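PDB 6GZF: glutathione S-transferase from Natrialba magadii ATCC 43099, which probably acts as a glutathione transferase of the Xi class, the group of glutathionyl-hydroquinone reductases. Local coordinates for residues L218-L231 with I265-L278. Sequence-based numbering, arbitrary orientation.
Sequences LAHWDDVLADQRYL and IREFDNLWPYLRDL
Asp222, near the end of helix 204-224, takes the backbone amides of Asn270 and Leu271 at the start of helix 271-279. Asp222 OD1 accepts from Asn270 N and from Leu271 N, each at 3.0 Å. Asp222 OD2 reaches the N of Asp269 through a water. CG of Asp222 stands anti to its backbone N (chi1 -175°), which carries the acid across to these amides.

Arg229 meets Asp277 side-on in a salt bridge. Arg229 NE bonds Asp277 OD2 at 2.7 Å and Arg229 NH2 bonds Asp277 OD1 at 2.9 Å, each on a syn lone pair. The two planar groups are only 23° apart. A second water links Asp277 OD2 to Arg229 O. Replacing Arg229 by an alanine is likely to leave the buried Asp277 carboxylate without its salt-bridge partner.

Leu225 CD1 sits over one face of the Tyr274 ring, 3.6 Å from its centroid, a CH-pi contact. Leu278 CG lies over the opposite face, toward the rim. The hydroxyl of Tyr274 touches Leu231 CG and bonds Asp240. Leu271 CD2 packs on Leu225 CD1 at 3.7 Å, while Leu218 CB meets Phe268 CZ at 4.0 Å.

Both segments belong to the helical C-terminal domain of the GST fold. Leu225, Leu271 and Tyr274 pack between the two polar sites, and Leu218 with Phe268 extends the apolar packing beyond Asp222. The Arg229-Asp277 pair probably fixes the loop after helix 204-224.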
# COMPACT_ATOMS: atom_id res chain seq x y z
N LEU A 218 -7.98 -15.69 5.84
CA LEU A 218 -7.36 -16.11 4.58
C LEU A 218 -6.47 -17.32 4.78
O LEU A 218 -6.40 -18.20 3.91
CB LEU A 218 -6.56 -14.95 3.98
CG LEU A 218 -7.38 -13.79 3.42
CD1 LEU A 218 -6.47 -12.63 3.03
CD2 LEU A 218 -8.21 -14.25 2.23
N ALA A 219 -5.79 -17.38 5.92
CA ALA A 219 -4.91 -18.50 6.23
C ALA A 219 -5.71 -19.77 6.49
O ALA A 219 -5.26 -20.87 6.17
CB ALA A 219 -4.03 -18.17 7.42
N HIS A 220 -6.90 -19.61 7.07
CA HIS A 220 -7.77 -20.74 7.35
C HIS A 220 -8.24 -21.41 6.07
O HIS A 220 -8.08 -22.62 5.90
CB HIS A 220 -8.97 -20.30 8.19
CG HIS A 220 -10.10 -21.29 8.19
ND1 HIS A 220 -9.93 -22.61 8.57
CD2 HIS A 220 -11.40 -21.16 7.85
CE1 HIS A 220 -11.09 -23.24 8.47
NE2 HIS A 220 -12.00 -22.38 8.03
N TRP A 221 -8.81 -20.62 5.17
CA TRP A 221 -9.34 -21.14 3.92
C TRP A 221 -8.23 -21.60 2.98
O TRP A 221 -8.47 -22.36 2.05
CB TRP A 221 -10.22 -20.10 3.23
CG TRP A 221 -11.50 -19.83 3.96
CD1 TRP A 221 -11.84 -18.67 4.60
CD2 TRP A 221 -12.59 -20.73 4.15
NE1 TRP A 221 -13.09 -18.80 5.17
CE2 TRP A 221 -13.57 -20.06 4.91
CE3 TRP A 221 -12.84 -22.05 3.75
CZ2 TRP A 221 -14.77 -20.65 5.27
CZ3 TRP A 221 -14.04 -22.64 4.11
CH2 TRP A 221 -14.99 -21.94 4.86
N ASP A 222 -7.01 -21.14 3.24
CA ASP A 222 -5.86 -21.58 2.46
C ASP A 222 -5.52 -23.02 2.79
O ASP A 222 -5.17 -23.81 1.91
CB ASP A 222 -4.65 -20.67 2.71
CG ASP A 222 -3.47 -21.02 1.82
OD1 ASP A 222 -3.54 -20.75 0.60
OD2 ASP A 222 -2.47 -21.56 2.34
N ASP A 223 -5.64 -23.38 4.07
CA ASP A 223 -5.40 -24.75 4.51
C ASP A 223 -6.54 -25.66 4.07
O ASP A 223 -6.33 -26.83 3.77
CB ASP A 223 -5.23 -24.81 6.03
CG ASP A 223 -3.99 -24.08 6.51
OD1 ASP A 223 -3.08 -23.85 5.69
OD2 ASP A 223 -3.93 -23.74 7.71
N VAL A 224 -7.75 -25.11 4.04
CA VAL A 224 -8.93 -25.86 3.63
C VAL A 224 -8.85 -26.21 2.15
O VAL A 224 -9.21 -27.31 1.74
CB VAL A 224 -10.22 -25.07 3.92
CG1 VAL A 224 -11.43 -25.78 3.32
CG2 VAL A 224 -10.40 -24.88 5.42
N LEU A 225 -8.36 -25.27 1.35
CA LEU A 225 -8.29 -25.44 -0.10
C LEU A 225 -7.06 -26.22 -0.54
O LEU A 225 -6.70 -26.20 -1.72
CB LEU A 225 -8.32 -24.07 -0.79
CG LEU A 225 -9.66 -23.34 -0.78
CD1 LEU A 225 -9.56 -22.01 -1.51
CD2 LEU A 225 -10.74 -24.22 -1.39
N ALA A 226 -6.41 -26.89 0.40
CA ALA A 226 -5.23 -27.69 0.08
C ALA A 226 -5.62 -29.10 -0.33
O ALA A 226 -4.87 -29.78 -1.04
CB ALA A 226 -4.28 -27.73 1.27
N ASP A 227 -6.79 -29.55 0.10
CA ASP A 227 -7.23 -30.92 -0.15
C ASP A 227 -8.58 -30.98 -0.85
O ASP A 227 -9.09 -32.07 -1.13
CB ASP A 227 -7.27 -31.71 1.16
CG ASP A 227 -5.94 -31.70 1.88
OD1 ASP A 227 -4.97 -32.29 1.36
OD2 ASP A 227 -5.86 -31.10 2.97
N GLN A 228 -9.16 -29.82 -1.14
CA GLN A 228 -10.40 -29.75 -1.91
C GLN A 228 -10.34 -28.59 -2.89
O GLN A 228 -9.85 -27.51 -2.56
CB GLN A 228 -11.62 -29.62 -0.98
CG GLN A 228 -11.62 -28.39 -0.09
CD GLN A 228 -12.59 -28.52 1.07
OE1 GLN A 228 -12.47 -29.42 1.90
NE2 GLN A 228 -13.56 -27.62 1.13
N ARG A 229 -10.82 -28.82 -4.11
CA ARG A 229 -10.66 -27.86 -5.20
C ARG A 229 -11.39 -26.54 -4.93
O ARG A 229 -10.83 -25.47 -5.15
CB ARG A 229 -11.16 -28.46 -6.51
CG ARG A 229 -11.04 -27.50 -7.69
CD ARG A 229 -11.32 -28.18 -9.01
NE ARG A 229 -11.08 -27.27 -10.13
CZ ARG A 229 -11.03 -27.65 -11.41
NH1 ARG A 229 -11.20 -28.92 -11.73
NH2 ARG A 229 -10.80 -26.75 -12.36
N TYR A 230 -12.62 -26.62 -4.45
CA TYR A 230 -13.41 -25.43 -4.19
C TYR A 230 -13.75 -25.29 -2.71
O TYR A 230 -13.45 -26.18 -1.92
CB TYR A 230 -14.68 -25.44 -5.05
CG TYR A 230 -14.40 -25.56 -6.53
CD1 TYR A 230 -13.72 -24.56 -7.21
CD2 TYR A 230 -14.82 -26.67 -7.25
CE1 TYR A 230 -13.46 -24.67 -8.57
CE2 TYR A 230 -14.56 -26.79 -8.60
CZ TYR A 230 -13.88 -25.78 -9.26
OH TYR A 230 -13.63 -25.89 -10.60
N LEU A 231 -14.38 -24.18 -2.35
CA LEU A 231 -14.67 -23.88 -0.95
C LEU A 231 -15.62 -24.89 -0.33
O LEU A 231 -15.38 -25.38 0.77
CB LEU A 231 -15.26 -22.47 -0.83
CG LEU A 231 -14.28 -21.33 -1.13
CD1 LEU A 231 -14.97 -19.98 -0.99
CD2 LEU A 231 -13.07 -21.41 -0.23
N ILE A 265 -1.87 -12.24 -2.05
CA ILE A 265 -2.70 -13.42 -2.28
C ILE A 265 -1.90 -14.43 -3.10
O ILE A 265 -2.00 -15.64 -2.90
CB ILE A 265 -4.02 -13.07 -2.99
CG1 ILE A 265 -4.95 -12.32 -2.04
CG2 ILE A 265 -4.71 -14.32 -3.51
CD1 ILE A 265 -5.37 -13.14 -0.84
N ARG A 266 -1.07 -13.91 -4.00
CA ARG A 266 -0.25 -14.75 -4.87
C ARG A 266 0.86 -15.47 -4.11
O ARG A 266 1.50 -16.36 -4.65
CB ARG A 266 0.35 -13.92 -6.01
CG ARG A 266 1.55 -13.08 -5.61
CD ARG A 266 2.18 -12.41 -6.82
NE ARG A 266 3.30 -11.54 -6.46
CZ ARG A 266 3.96 -10.79 -7.33
NH1 ARG A 266 3.63 -10.79 -8.61
NH2 ARG A 266 4.97 -10.03 -6.92
N GLU A 267 1.08 -15.07 -2.86
CA GLU A 267 2.09 -15.71 -2.03
C GLU A 267 1.52 -16.92 -1.28
O GLU A 267 2.28 -17.74 -0.77
CB GLU A 267 2.68 -14.71 -1.04
CG GLU A 267 3.68 -13.75 -1.66
CD GLU A 267 4.43 -12.93 -0.62
OE1 GLU A 267 3.78 -12.11 0.07
OE2 GLU A 267 5.66 -13.10 -0.49
N PHE A 268 0.20 -17.01 -1.21
CA PHE A 268 -0.45 -18.16 -0.60
C PHE A 268 -0.29 -19.41 -1.47
O PHE A 268 -0.41 -19.34 -2.69
CB PHE A 268 -1.94 -17.88 -0.35
CG PHE A 268 -2.20 -17.03 0.85
CD1 PHE A 268 -2.31 -17.59 2.11
CD2 PHE A 268 -2.35 -15.65 0.73
CE1 PHE A 268 -2.56 -16.81 3.22
CE2 PHE A 268 -2.60 -14.87 1.84
CZ PHE A 268 -2.70 -15.45 3.08
N ASP A 269 -0.01 -20.54 -0.82
CA ASP A 269 0.23 -21.79 -1.52
C ASP A 269 -0.97 -22.28 -2.32
O ASP A 269 -0.82 -22.84 -3.40
CB ASP A 269 0.65 -22.88 -0.54
CG ASP A 269 1.98 -22.58 0.14
OD1 ASP A 269 2.84 -21.94 -0.50
OD2 ASP A 269 2.16 -23.00 1.30
N ASN A 270 -2.17 -22.05 -1.79
CA ASN A 270 -3.37 -22.65 -2.36
C ASN A 270 -4.40 -21.64 -2.87
O ASN A 270 -5.17 -21.95 -3.78
CB ASN A 270 -4.02 -23.58 -1.33
CG ASN A 270 -3.06 -24.63 -0.82
OD1 ASN A 270 -2.96 -24.86 0.39
ND2 ASN A 270 -2.35 -25.28 -1.73
N LEU A 271 -4.43 -20.45 -2.28
CA LEU A 271 -5.41 -19.44 -2.68
C LEU A 271 -5.10 -18.86 -4.06
O LEU A 271 -6.02 -18.54 -4.83
CB LEU A 271 -5.46 -18.31 -1.65
CG LEU A 271 -6.07 -18.65 -0.29
CD1 LEU A 271 -5.96 -17.46 0.65
CD2 LEU A 271 -7.52 -19.08 -0.44
N TRP A 272 -3.82 -18.72 -4.38
CA TRP A 272 -3.40 -18.17 -5.66
C TRP A 272 -3.69 -19.10 -6.85
O TRP A 272 -4.17 -18.64 -7.88
CB TRP A 272 -1.91 -17.80 -5.62
CG TRP A 272 -1.33 -17.34 -6.93
CD1 TRP A 272 -0.16 -17.75 -7.50
CD2 TRP A 272 -1.88 -16.36 -7.84
NE1 TRP A 272 0.05 -17.11 -8.69
CE2 TRP A 272 -0.99 -16.25 -8.92
CE3 TRP A 272 -3.04 -15.58 -7.84
CZ2 TRP A 272 -1.22 -15.39 -10.00
CZ3 TRP A 272 -3.27 -14.73 -8.90
CH2 TRP A 272 -2.36 -14.64 -9.97
N PRO A 273 -3.39 -20.41 -6.72
CA PRO A 273 -3.82 -21.29 -7.82
C PRO A 273 -5.34 -21.39 -7.88
O PRO A 273 -5.91 -21.60 -8.95
CB PRO A 273 -3.19 -22.64 -7.47
CG PRO A 273 -2.08 -22.32 -6.53
CD PRO A 273 -2.55 -21.14 -5.75
N TYR A 274 -5.98 -21.26 -6.72
CA TYR A 274 -7.44 -21.25 -6.63
C TYR A 274 -8.02 -20.07 -7.40
O TYR A 274 -9.00 -20.21 -8.13
CB TYR A 274 -7.86 -21.20 -5.16
CG TYR A 274 -9.33 -20.95 -4.90
CD1 TYR A 274 -10.26 -21.98 -5.02
CD2 TYR A 274 -9.78 -19.70 -4.51
CE1 TYR A 274 -11.60 -21.75 -4.78
CE2 TYR A 274 -11.12 -19.47 -4.27
CZ TYR A 274 -12.02 -20.50 -4.40
OH TYR A 274 -13.36 -20.27 -4.16
N LEU A 275 -7.40 -18.90 -7.23
CA LEU A 275 -7.83 -17.69 -7.92
C LEU A 275 -7.61 -17.81 -9.42
O LEU A 275 -8.42 -17.35 -10.22
CB LEU A 275 -7.09 -16.47 -7.36
CG LEU A 275 -7.35 -15.12 -8.04
CD1 LEU A 275 -8.82 -14.76 -7.97
CD2 LEU A 275 -6.50 -14.04 -7.40
N ARG A 276 -6.50 -18.43 -9.80
CA ARG A 276 -6.21 -18.69 -11.21
C ARG A 276 -7.19 -19.71 -11.78
O ARG A 276 -7.57 -19.63 -12.95
CB ARG A 276 -4.77 -19.17 -11.40
CG ARG A 276 -3.74 -18.05 -11.45
CD ARG A 276 -2.33 -18.58 -11.65
NE ARG A 276 -1.78 -19.17 -10.43
CZ ARG A 276 -1.25 -20.38 -10.36
NH1 ARG A 276 -1.18 -21.14 -11.44
NH2 ARG A 276 -0.77 -20.83 -9.21
N ASP A 277 -7.60 -20.66 -10.95
CA ASP A 277 -8.55 -21.68 -11.37
C ASP A 277 -9.93 -21.08 -11.62
O ASP A 277 -10.66 -21.54 -12.49
CB ASP A 277 -8.63 -22.79 -10.32
CG ASP A 277 -9.37 -24.02 -10.82
OD1 ASP A 277 -9.57 -24.13 -12.05
OD2 ASP A 277 -9.75 -24.87 -9.99
N LEU A 278 -10.27 -20.05 -10.85
CA LEU A 278 -11.56 -19.38 -11.01
C LEU A 278 -11.55 -18.41 -12.18
O LEU A 278 -12.50 -18.36 -12.96
CB LEU A 278 -11.93 -18.63 -9.73
CG LEU A 278 -12.11 -19.46 -8.46
CD1 LEU A 278 -12.58 -18.59 -7.31
CD2 LEU A 278 -13.07 -20.61 -8.70
O HOH W 1 0.22 -20.81 2.07
O HOH W 2 -9.37 -24.29 -7.26